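Local coordinates for protein thiosulfate sulfurtransferase YnjE (Escherichia coli, PDB 2WLR) that catalyses transfer of sulfur from thiosulfate to cyanide, yielding thiocyanate and sulfite, as a monomeric periplasmic enzyme built of rhodanese domains, at residues A[331-336]-A[372-377]; A[233-238]-A[337-342]; A[213-218]-A[367-372]. All blocks are in the same frame, centred on the assembly; numbering follows the deposited sequence.

Contact 1: residues A[331-336]-A[372-377]; sequences EDFHNP and SETFMY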
loop_
_atom_site.group_PDB
_atom_site.type_symbol
_atom_site.label_atom_id
_atom_site.label_comp_id
_atom_site.label_asym_id
_atom_site.label_seq_id
_atom_site.Cartn_x
_atom_site.Cartn_y
_atom_site.Cartn_z
ATOM N N GLU A 331 -7.673 -6.684 3.697
ATOM C CA GLU A 331 -8.633 -6.407 2.633
ATOM C C GLU A 331 -9.103 -4.961 2.492
ATOM O O GLU A 331 -9.392 -4.518 1.365
ATOM C CB GLU A 331 -9.897 -7.288 2.762
ATOM C CG GLU A 331 -9.679 -8.772 2.641
ATOM C CD GLU A 331 -9.524 -9.439 3.991
ATOM O OE1 GLU A 331 -9.037 -8.782 4.952
ATOM O OE2 GLU A 331 -9.872 -10.645 4.094
ATOM N N ASP A 332 -9.158 -4.214 3.592
ATOM C CA ASP A 332 -9.645 -2.839 3.546
ATOM C C ASP A 332 -8.726 -1.928 2.788
ATOM O O ASP A 332 -9.089 -0.816 2.499
ATOM C CB ASP A 332 -9.874 -2.260 4.954
ATOM C CG ASP A 332 -10.893 -3.038 5.768
ATOM O OD1 ASP A 332 -11.799 -3.614 5.145
ATOM O OD2 ASP A 332 -10.809 -3.059 7.032
ATOM N N PHE A 333 -7.509 -2.385 2.522
ATOM C CA PHE A 333 -6.549 -1.572 1.804
ATOM C C PHE A 333 -6.300 -2.029 0.376
ATOM O O PHE A 333 -5.473 -1.398 -0.310
ATOM C CB PHE A 333 -5.265 -1.563 2.602
ATOM C CG PHE A 333 -5.375 -0.741 3.841
ATOM C CD1 PHE A 333 -5.156 0.632 3.792
ATOM C CD2 PHE A 333 -5.708 -1.331 5.042
ATOM C CE1 PHE A 333 -5.298 1.401 4.949
ATOM C CE2 PHE A 333 -5.831 -0.540 6.201
ATOM C CZ PHE A 333 -5.616 0.809 6.123
ATOM N N HIS A 334 -6.993 -3.090 -0.074
ATOM C CA HIS A 334 -6.637 -3.746 -1.342
ATOM C C HIS A 334 -7.786 -3.714 -2.322
ATOM O O HIS A 334 -8.947 -3.805 -1.933
ATOM C CB HIS A 334 -6.293 -5.208 -1.142
ATOM C CG HIS A 334 -5.106 -5.464 -0.272
ATOM N ND1 HIS A 334 -4.891 -6.680 0.327
ATOM C CD2 HIS A 334 -4.078 -4.670 0.091
ATOM C CE1 HIS A 334 -3.787 -6.615 1.056
ATOM N NE2 HIS A 334 -3.260 -5.412 0.913
ATOM N N ASN A 335 -7.445 -3.509 -3.595
ATOM C CA ASN A 335 -8.317 -3.752 -4.733
ATOM C C ASN A 335 -8.521 -5.249 -4.940
ATOM O O ASN A 335 -7.843 -6.068 -4.310
ATOM C CB ASN A 335 -7.699 -3.124 -6.001
ATOM C CG ASN A 335 -7.634 -1.616 -5.957
ATOM O OD1 ASN A 335 -6.615 -1.019 -6.316
ATOM N ND2 ASN A 335 -8.676 -0.999 -5.498
ATOM N N PRO A 336 -9.394 -5.626 -5.890
ATOM C CA PRO A 336 -9.634 -7.047 -6.096
ATOM C C PRO A 336 -8.426 -7.819 -6.599
ATOM O O PRO A 336 -8.417 -9.035 -6.497
ATOM C CB PRO A 336 -10.743 -7.048 -7.135
ATOM C CG PRO A 336 -11.534 -5.824 -6.815
ATOM C CD PRO A 336 -10.452 -4.810 -6.514
ATOM N N SER A 372 3.186 -1.519 8.980
ATOM C CA SER A 372 4.197 -1.158 8.004
ATOM C C SER A 372 3.629 -1.006 6.620
ATOM O O SER A 372 4.070 -0.133 5.870
ATOM C CB SER A 372 5.298 -2.194 7.989
ATOM O OG SER A 372 5.897 -2.310 9.280
ATOM N N GLU A 373 2.701 -1.867 6.264
ATOM C CA GLU A 373 2.016 -1.727 4.982
ATOM C C GLU A 373 1.290 -0.385 4.919
ATOM O O GLU A 373 1.400 0.340 3.891
ATOM C CB GLU A 373 1.060 -2.919 4.767
ATOM C CG GLU A 373 0.317 -2.848 3.451
ATOM C CD GLU A 373 -0.439 -4.119 3.102
ATOM O OE1 GLU A 373 -0.408 -5.108 3.881
ATOM O OE2 GLU A 373 -1.079 -4.119 2.031
ATOM N N THR A 374 0.539 -0.012 5.952
ATOM C CA THR A 374 -0.144 1.274 5.937
ATOM C C THR A 374 0.831 2.434 5.947
ATOM O O THR A 374 0.562 3.454 5.302
ATOM C CB THR A 374 -1.166 1.464 7.071
ATOM O OG1 THR A 374 -0.587 1.163 8.334
ATOM C CG2 THR A 374 -2.347 0.519 6.844
ATOM N N PHE A 375 1.938 2.300 6.684
ATOM C CA PHE A 375 2.985 3.314 6.624
ATOM C C PHE A 375 3.450 3.525 5.187
ATOM O O PHE A 375 3.583 4.669 4.716
ATOM C CB PHE A 375 4.184 2.915 7.462
ATOM C CG PHE A 375 5.374 3.800 7.286
ATOM C CD1 PHE A 375 6.292 3.521 6.307
ATOM C CD2 PHE A 375 5.596 4.878 8.118
ATOM C CE1 PHE A 375 7.412 4.324 6.136
ATOM C CE2 PHE A 375 6.716 5.681 7.929
ATOM C CZ PHE A 375 7.623 5.376 6.934
HETATM N N MSE A 376 3.752 2.437 4.479
HETATM C CA MSE A 376 4.213 2.580 3.092
HETATM C C MSE A 376 3.184 3.227 2.188
HETATM O O MSE A 376 3.537 4.038 1.348
HETATM C CB MSE A 376 4.715 1.251 2.527
HETATM C CG MSE A 376 5.905 0.646 3.242
HETATM SE SE MSE A 376 7.519 1.740 3.121
HETATM C CE MSE A 376 7.981 1.322 1.248
ATOM N N TYR A 377 1.916 2.868 2.340
ATOM C CA TYR A 377 0.858 3.535 1.575
ATOM C C TYR A 377 0.761 5.041 1.918
ATOM O O TYR A 377 0.748 5.868 1.032
ATOM C CB TYR A 377 -0.475 2.846 1.781
ATOM C CG TYR A 377 -0.550 1.408 1.296
ATOM C CD1 TYR A 377 0.356 0.911 0.329
ATOM C CD2 TYR A 377 -1.472 0.529 1.837
ATOM C CE1 TYR A 377 0.295 -0.385 -0.111
ATOM C CE2 TYR A 377 -1.536 -0.776 1.377
ATOM C CZ TYR A 377 -0.643 -1.213 0.412
ATOM O OH TYR A 377 -0.717 -2.524 -0.020
#

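Contact 2: residues A[233-238]-A[337-342]; sequences LLDGGW and DGTMRS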
loop_
_atom_site.group_PDB
_atom_site.type_symbol
_atom_site.label_atom_id
_atom_site.label_comp_id
_atom_site.label_asym_id
_atom_site.label_seq_id
_atom_site.Cartn_x
_atom_site.Cartn_y
_atom_site.Cartn_z
ATOM N N LEU A 233 8.035 -0.774 -3.110
ATOM C CA LEU A 233 7.313 -2.051 -3.015
ATOM C C LEU A 233 6.743 -2.374 -4.355
ATOM O O LEU A 233 6.288 -1.499 -5.075
ATOM C CB LEU A 233 6.107 -1.951 -2.089
ATOM C CG LEU A 233 6.354 -1.727 -0.611
ATOM C CD1 LEU A 233 4.993 -1.638 0.128
ATOM C CD2 LEU A 233 7.245 -2.823 -0.026
ATOM N N LEU A 234 6.684 -3.656 -4.663
ATOM C CA LEU A 234 5.820 -4.113 -5.748
ATOM C C LEU A 234 4.370 -4.150 -5.284
ATOM O O LEU A 234 4.003 -4.929 -4.433
ATOM C CB LEU A 234 6.238 -5.498 -6.250
ATOM C CG LEU A 234 5.381 -6.162 -7.325
ATOM C CD1 LEU A 234 5.280 -5.291 -8.596
ATOM C CD2 LEU A 234 5.923 -7.538 -7.689
ATOM N N ASP A 235 3.551 -3.312 -5.896
ATOM C CA ASP A 235 2.147 -3.130 -5.498
ATOM C C ASP A 235 1.431 -4.452 -5.748
ATOM O O ASP A 235 1.487 -4.973 -6.860
ATOM C CB ASP A 235 1.569 -2.010 -6.361
ATOM C CG ASP A 235 0.226 -1.484 -5.877
ATOM O OD1 ASP A 235 -0.211 -1.813 -4.765
ATOM O OD2 ASP A 235 -0.367 -0.744 -6.687
ATOM N N GLY A 236 0.820 -5.009 -4.704
ATOM C CA GLY A 236 0.101 -6.256 -4.825
ATOM C C GLY A 236 0.964 -7.494 -4.669
ATOM O O GLY A 236 0.448 -8.625 -4.590
ATOM N N GLY A 237 2.268 -7.309 -4.595
ATOM C CA GLY A 237 3.175 -8.405 -4.347
ATOM C C GLY A 237 3.368 -9.374 -5.483
ATOM O O GLY A 237 3.059 -9.114 -6.624
ATOM N N TRP A 238 3.867 -10.547 -5.110
ATOM C CA TRP A 238 4.186 -11.610 -6.044
ATOM C C TRP A 238 3.057 -11.978 -6.980
ATOM O O TRP A 238 3.305 -12.267 -8.135
ATOM C CB TRP A 238 4.601 -12.847 -5.251
ATOM C CG TRP A 238 4.589 -14.097 -6.096
ATOM C CD1 TRP A 238 3.641 -15.068 -6.074
ATOM C CD2 TRP A 238 5.530 -14.463 -7.123
ATOM N NE1 TRP A 238 3.931 -16.028 -7.020
ATOM C CE2 TRP A 238 5.083 -15.676 -7.676
ATOM C CE3 TRP A 238 6.677 -13.858 -7.659
ATOM C CZ2 TRP A 238 5.784 -16.340 -8.696
ATOM C CZ3 TRP A 238 7.377 -14.522 -8.674
ATOM C CH2 TRP A 238 6.902 -15.748 -9.182
ATOM N N ASP A 337 -7.419 -7.126 -7.143
ATOM C CA ASP A 337 -6.177 -7.754 -7.595
ATOM C C ASP A 337 -5.032 -7.630 -6.588
ATOM O O ASP A 337 -3.883 -7.963 -6.911
ATOM C CB ASP A 337 -5.751 -7.166 -8.952
ATOM C CG ASP A 337 -5.435 -5.680 -8.883
ATOM O OD1 ASP A 337 -5.514 -5.112 -7.762
ATOM O OD2 ASP A 337 -5.076 -5.130 -9.948
ATOM N N GLY A 338 -5.324 -7.139 -5.387
ATOM C CA GLY A 338 -4.350 -7.095 -4.330
ATOM C C GLY A 338 -3.534 -5.812 -4.234
ATOM O O GLY A 338 -2.793 -5.634 -3.295
ATOM N N THR A 339 -3.720 -4.925 -5.203
ATOM C CA THR A 339 -3.027 -3.647 -5.232
ATOM C C THR A 339 -3.632 -2.646 -4.267
ATOM O O THR A 339 -4.741 -2.830 -3.810
ATOM C CB THR A 339 -3.026 -3.072 -6.675
ATOM O OG1 THR A 339 -4.371 -2.846 -7.128
ATOM C CG2 THR A 339 -2.269 -4.001 -7.619
HETATM N N MSE A 340 -2.907 -1.573 -3.979
HETATM C CA MSE A 340 -3.361 -0.561 -3.037
HETATM C C MSE A 340 -4.599 0.122 -3.553
HETATM O O MSE A 340 -4.629 0.650 -4.688
HETATM C CB MSE A 340 -2.259 0.490 -2.783
HETATM C CG MSE A 340 -2.614 1.466 -1.664
HETATM SE SE MSE A 340 -1.586 3.077 -1.690
HETATM C CE MSE A 340 -2.448 3.867 -3.221
ATOM N N ARG A 341 -5.642 0.194 -2.708
ATOM C CA ARG A 341 -6.855 0.960 -3.027
ATOM C C ARG A 341 -6.546 2.432 -3.233
ATOM O O ARG A 341 -5.520 2.923 -2.755
ATOM C CB ARG A 341 -7.881 0.842 -1.908
ATOM C CG ARG A 341 -8.538 -0.501 -1.843
ATOM C CD ARG A 341 -9.511 -0.508 -0.679
ATOM N NE ARG A 341 -10.687 0.295 -0.965
ATOM C CZ ARG A 341 -11.557 0.718 -0.059
ATOM N NH1 ARG A 341 -11.384 0.444 1.234
ATOM N NH2 ARG A 341 -12.615 1.415 -0.449
ATOM N N SER A 342 -7.430 3.142 -3.929
ATOM C CA SER A 342 -7.170 4.547 -4.235
ATOM C C SER A 342 -6.904 5.386 -2.992
ATOM O O SER A 342 -7.539 5.204 -1.939
ATOM C CB SER A 342 -8.286 5.142 -5.072
ATOM O OG SER A 342 -9.194 5.873 -4.327
HETATM O O HOH W 1 -2.633 0.636 -6.582
HETATM O O HOH W 2 -1.945 -9.447 -5.689
#

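Contact 3: residues A[213-218]-A[367-372]; sequences VYAAAR and TGWRAS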
loop_
_atom_site.group_PDB
_atom_site.type_symbol
_atom_site.label_atom_id
_atom_site.label_comp_id
_atom_site.label_asym_id
_atom_site.label_seq_id
_atom_site.Cartn_x
_atom_site.Cartn_y
_atom_site.Cartn_z
ATOM N N VAL A 213 2.041 -8.578 0.937
ATOM C CA VAL A 213 2.649 -7.263 0.863
ATOM C C VAL A 213 3.219 -6.863 2.215
ATOM O O VAL A 213 4.281 -6.258 2.263
ATOM C CB VAL A 213 1.633 -6.234 0.357
ATOM C CG1 VAL A 213 2.171 -4.824 0.499
ATOM C CG2 VAL A 213 1.269 -6.520 -1.117
ATOM N N TYR A 214 2.519 -7.174 3.308
ATOM C CA TYR A 214 2.968 -6.721 4.615
ATOM C C TYR A 214 4.310 -7.237 5.071
ATOM O O TYR A 214 4.967 -6.556 5.844
ATOM C CB TYR A 214 1.868 -6.804 5.681
ATOM C CG TYR A 214 1.445 -8.151 6.233
ATOM C CD1 TYR A 214 1.688 -9.363 5.573
ATOM C CD2 TYR A 214 0.781 -8.196 7.464
ATOM C CE1 TYR A 214 1.275 -10.567 6.130
ATOM C CE2 TYR A 214 0.377 -9.400 8.015
ATOM C CZ TYR A 214 0.639 -10.565 7.360
ATOM O OH TYR A 214 0.223 -11.750 7.938
ATOM N N ALA A 215 4.741 -8.389 4.561
ATOM C CA ALA A 215 6.088 -8.859 4.867
ATOM C C ALA A 215 7.136 -7.953 4.247
ATOM O O ALA A 215 8.128 -7.585 4.908
ATOM C CB ALA A 215 6.273 -10.317 4.417
ATOM N N ALA A 216 6.942 -7.626 2.971
ATOM C CA ALA A 216 7.819 -6.709 2.271
ATOM C C ALA A 216 7.805 -5.319 2.921
ATOM O O ALA A 216 8.849 -4.670 3.057
ATOM C CB ALA A 216 7.429 -6.622 0.813
ATOM N N ALA A 217 6.627 -4.867 3.350
ATOM C CA ALA A 217 6.486 -3.568 3.931
ATOM C C ALA A 217 7.219 -3.442 5.252
ATOM O O ALA A 217 7.771 -2.397 5.588
ATOM C CB ALA A 217 5.007 -3.190 4.128
ATOM N N ARG A 218 7.189 -4.515 6.029
ATOM C CA ARG A 218 7.884 -4.526 7.307
ATOM C C ARG A 218 9.360 -4.316 7.109
ATOM O O ARG A 218 9.974 -3.479 7.784
ATOM C CB ARG A 218 7.574 -5.842 8.029
ATOM C CG ARG A 218 8.380 -6.055 9.315
ATOM C CD ARG A 218 8.100 -5.028 10.374
ATOM N NE ARG A 218 8.539 -5.518 11.684
ATOM C CZ ARG A 218 8.559 -4.811 12.812
ATOM N NH1 ARG A 218 8.236 -3.531 12.831
ATOM N NH2 ARG A 218 8.974 -5.410 13.947
ATOM N N THR A 367 2.289 -6.572 16.279
ATOM C CA THR A 367 3.746 -6.510 16.356
ATOM C C THR A 367 4.435 -5.646 15.292
ATOM O O THR A 367 5.646 -5.456 15.359
ATOM C CB THR A 367 4.409 -7.913 16.332
ATOM O OG1 THR A 367 4.297 -8.492 15.024
ATOM C CG2 THR A 367 3.815 -8.870 17.414
ATOM N N GLY A 368 3.702 -5.160 14.287
ATOM C CA GLY A 368 4.255 -4.117 13.385
ATOM C C GLY A 368 4.074 -4.368 11.887
ATOM O O GLY A 368 4.270 -3.432 11.107
ATOM N N TRP A 369 3.712 -5.584 11.451
ATOM C CA TRP A 369 3.663 -5.884 9.998
ATOM C C TRP A 369 2.552 -5.118 9.250
ATOM O O TRP A 369 2.808 -4.456 8.252
ATOM C CB TRP A 369 3.468 -7.363 9.713
ATOM C CG TRP A 369 4.650 -8.244 9.908
ATOM C CD1 TRP A 369 5.650 -8.131 10.843
ATOM C CD2 TRP A 369 4.916 -9.418 9.159
ATOM N NE1 TRP A 369 6.515 -9.178 10.702
ATOM C CE2 TRP A 369 6.087 -9.981 9.678
ATOM C CE3 TRP A 369 4.264 -10.066 8.105
ATOM C CZ2 TRP A 369 6.633 -11.156 9.163
ATOM C CZ3 TRP A 369 4.819 -11.230 7.590
ATOM C CH2 TRP A 369 5.981 -11.757 8.118
ATOM N N ARG A 370 1.312 -5.197 9.729
ATOM C CA ARG A 370 0.212 -4.508 9.033
ATOM C C ARG A 370 0.429 -2.979 9.077
ATOM O O ARG A 370 0.173 -2.286 8.099
ATOM C CB ARG A 370 -1.126 -4.886 9.656
ATOM C CG ARG A 370 -1.517 -6.325 9.451
ATOM C CD ARG A 370 -2.770 -6.679 10.238
ATOM N NE ARG A 370 -2.442 -6.862 11.647
ATOM C CZ ARG A 370 -3.342 -7.155 12.580
ATOM N NH1 ARG A 370 -4.635 -7.225 12.266
ATOM N NH2 ARG A 370 -2.952 -7.354 13.832
ATOM N N ALA A 371 0.895 -2.463 10.206
ATOM C CA ALA A 371 1.238 -1.057 10.356
ATOM C C ALA A 371 2.281 -0.612 9.348
ATOM O O ALA A 371 2.265 0.542 8.897
ATOM C CB ALA A 371 1.740 -0.798 11.783
ATOM N N SER A 372 3.186 -1.519 8.980
ATOM C CA SER A 372 4.197 -1.158 8.004
ATOM C C SER A 372 3.629 -1.006 6.620
ATOM O O SER A 372 4.070 -0.133 5.870
ATOM C CB SER A 372 5.298 -2.194 7.989
ATOM O OG SER A 372 5.897 -2.310 9.280
HETATM O O HOH W 3 7.959 -1.541 10.856
#

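Contact 1: residues A[331-336]-A[372-377]
In the third rhodanese domain, Phe333 and His334 of the loop before helix 343-351 meet Glu373, Thr374 and Tyr377 on helix 369-380, the helix that follows the active-site loop carrying the persulfide cysteine Cys365. The polar half of the contact is a His-carboxylate hydrogen bond: His334 NE2 donates to Glu373 OE2 over 2.8 Å, nearly straight at 165°. OE2 is met on its syn side and lies close to the imidazole plane, and the ring and carboxylate planes are themselves only 24° apart, so the carboxylate meets the imidazole at its edge, nearly coplanar with it. Glu373 reaches across because its CG stands anti to the backbone N (chi1 -180°) and the chain runs on extended beyond it. Tyr377 OH, one helical turn on, lies 2.6 Å from the same Glu373 OE2, at most a weak hydrogen bond, and approaches the imidazole at its edge, near the ring plane.

The apolar half is built on Phe333. Thr374 CG2 sits over one face of its ring, 3.7 Å from the ring centroid and displaced toward the rim, with its closest approach of 3.4 Å to Phe333 CZ: a CH-pi contact. The hydroxyl of Thr374 bonds back to Ala371 O in its own helix, while the methyl is given to the ring. Phe333 CB meets the edge of the Tyr377 ring at CE2, 4.0 Å away. Ile346 and Met349 of helix 343-351 also pack on Phe333.

Chemically, the contact directs the imidazole N-H to one carboxylate oxygen, with the tyrosine hydroxyl close by, beside the Phe333-Thr374 CH-pi contact. The N-H would probably stabilise negative charge on Glu373, and the bond would restrict rotation of the His334 ring.

Contact 2: residues A[233-238]-A[337-342]
Asp235 of the second rhodanese domain and Thr339 of the third cross at about a right angle, with the aspartate carboxylate lying against the threonine side chain and the start of Met340. Asp235 CG stands anti to the backbone N (chi1 -167°), which carries the carboxylate to the neighbouring loop. There OD1 accepts the backbone N-H of Met340 through its syn lone pair, 2.8 Å from N to OD1 at 156°, while Asp235 OD2 rests 3.5 Å from Thr339 CB. A water lies 2.7 Å from Asp235 OD2 and also within hydrogen-bonding distance of Met340 O, so OD1 takes the N-H of Met340 directly and OD2 reaches its C=O through the water.

Beside the carboxylate the two backbones come together without side chains. Gly236, at the third position of a type II turn from Leu234 to Gly237, sets its CA 3.3 Å from Gly338 O in a CA-H...O contact. Its positive phi of 86° suits glycine. A second water donates to Gly236 O and to Asp337 O, bridging the loops. Asp337 in turn shapes its own loop: its OD1 accepts Thr339 N at 3.1 Å from above the carboxylate plane, forming an Asx turn.

Asp235 also touches Ser28 and Asn32 of helix 28-32, and Thr339 OG1 bonds to Ser28, which brings the first rhodanese domain to the same junction. The chemistry is that of a buried carboxylate met by a peptide N-H and a water, and the N-H donor is consistent with an ionised Asp235.

Contact 3: residues A[213-218]-A[367-372]
Tyr214 CG lies between the backbone N and the carbonyl carbon (chi1 73°), and Trp369 CG stands beside its own N, anti to the carbonyl carbon (chi1 -75°), which starts both rings toward each other. The contact joins helix 213-226 of the second rhodanese domain to the start of helix 369-380 in the third, directly after the active-site loop. The aromatic pair is T-shaped: the edge of the indole points into the tyrosine face, with planes at 83° and Trp369 CE3 over the centre of the ring. Arg370 CG comes at the edge of that ring, 3.6 Å from Tyr214 CD2. The Arg370 guanidinium hydrogen-bonds Tyr306 OH through NH2 and the sulfinic group on Cys365 through NE; Arg370 is thought, by similarity, to bind substrate.

One face of the indole is covered by the other helix. Ala215 CA lies over its six-membered ring, 4.2 Å from that centroid, and Arg218 CG lies off-centre on the five-membered ring. Glu178 forms a salt bridge with Arg218 NE and a hydrogen bond with Trp369 NE1; Asp390 forms a salt bridge with Arg218 NH2. Gly368 CA, at the N-cap, lies over one face of the guanidinium. Ser372 OG donates to Gly368 O, and a water linking Ser372 OG with Arg218 NH1 lies 2.8 Å from that nitrogen.

Along the chain the segments come in the order 213-218, 233-238, 331-336, 337-342, 367-372 and 372-377, so contact 2 is nested within the loop closed by contact 3. Contacts 1 and 2 lie about 8 Å apart between centres, 1 and 3 about 10 Å, and 2 and 3 about 13 Å. Contact 1 lies within the third rhodanese domain; contacts 2 and 3 join that domain to the second. Contacts 1 and 3 share helix 369-380 and Ser372, while contacts 1 and 2 use consecutive parts of one loop. Together they tie helix 369-380, which follows the active-site loop, to that loop before helix 343-351 and to the second domain.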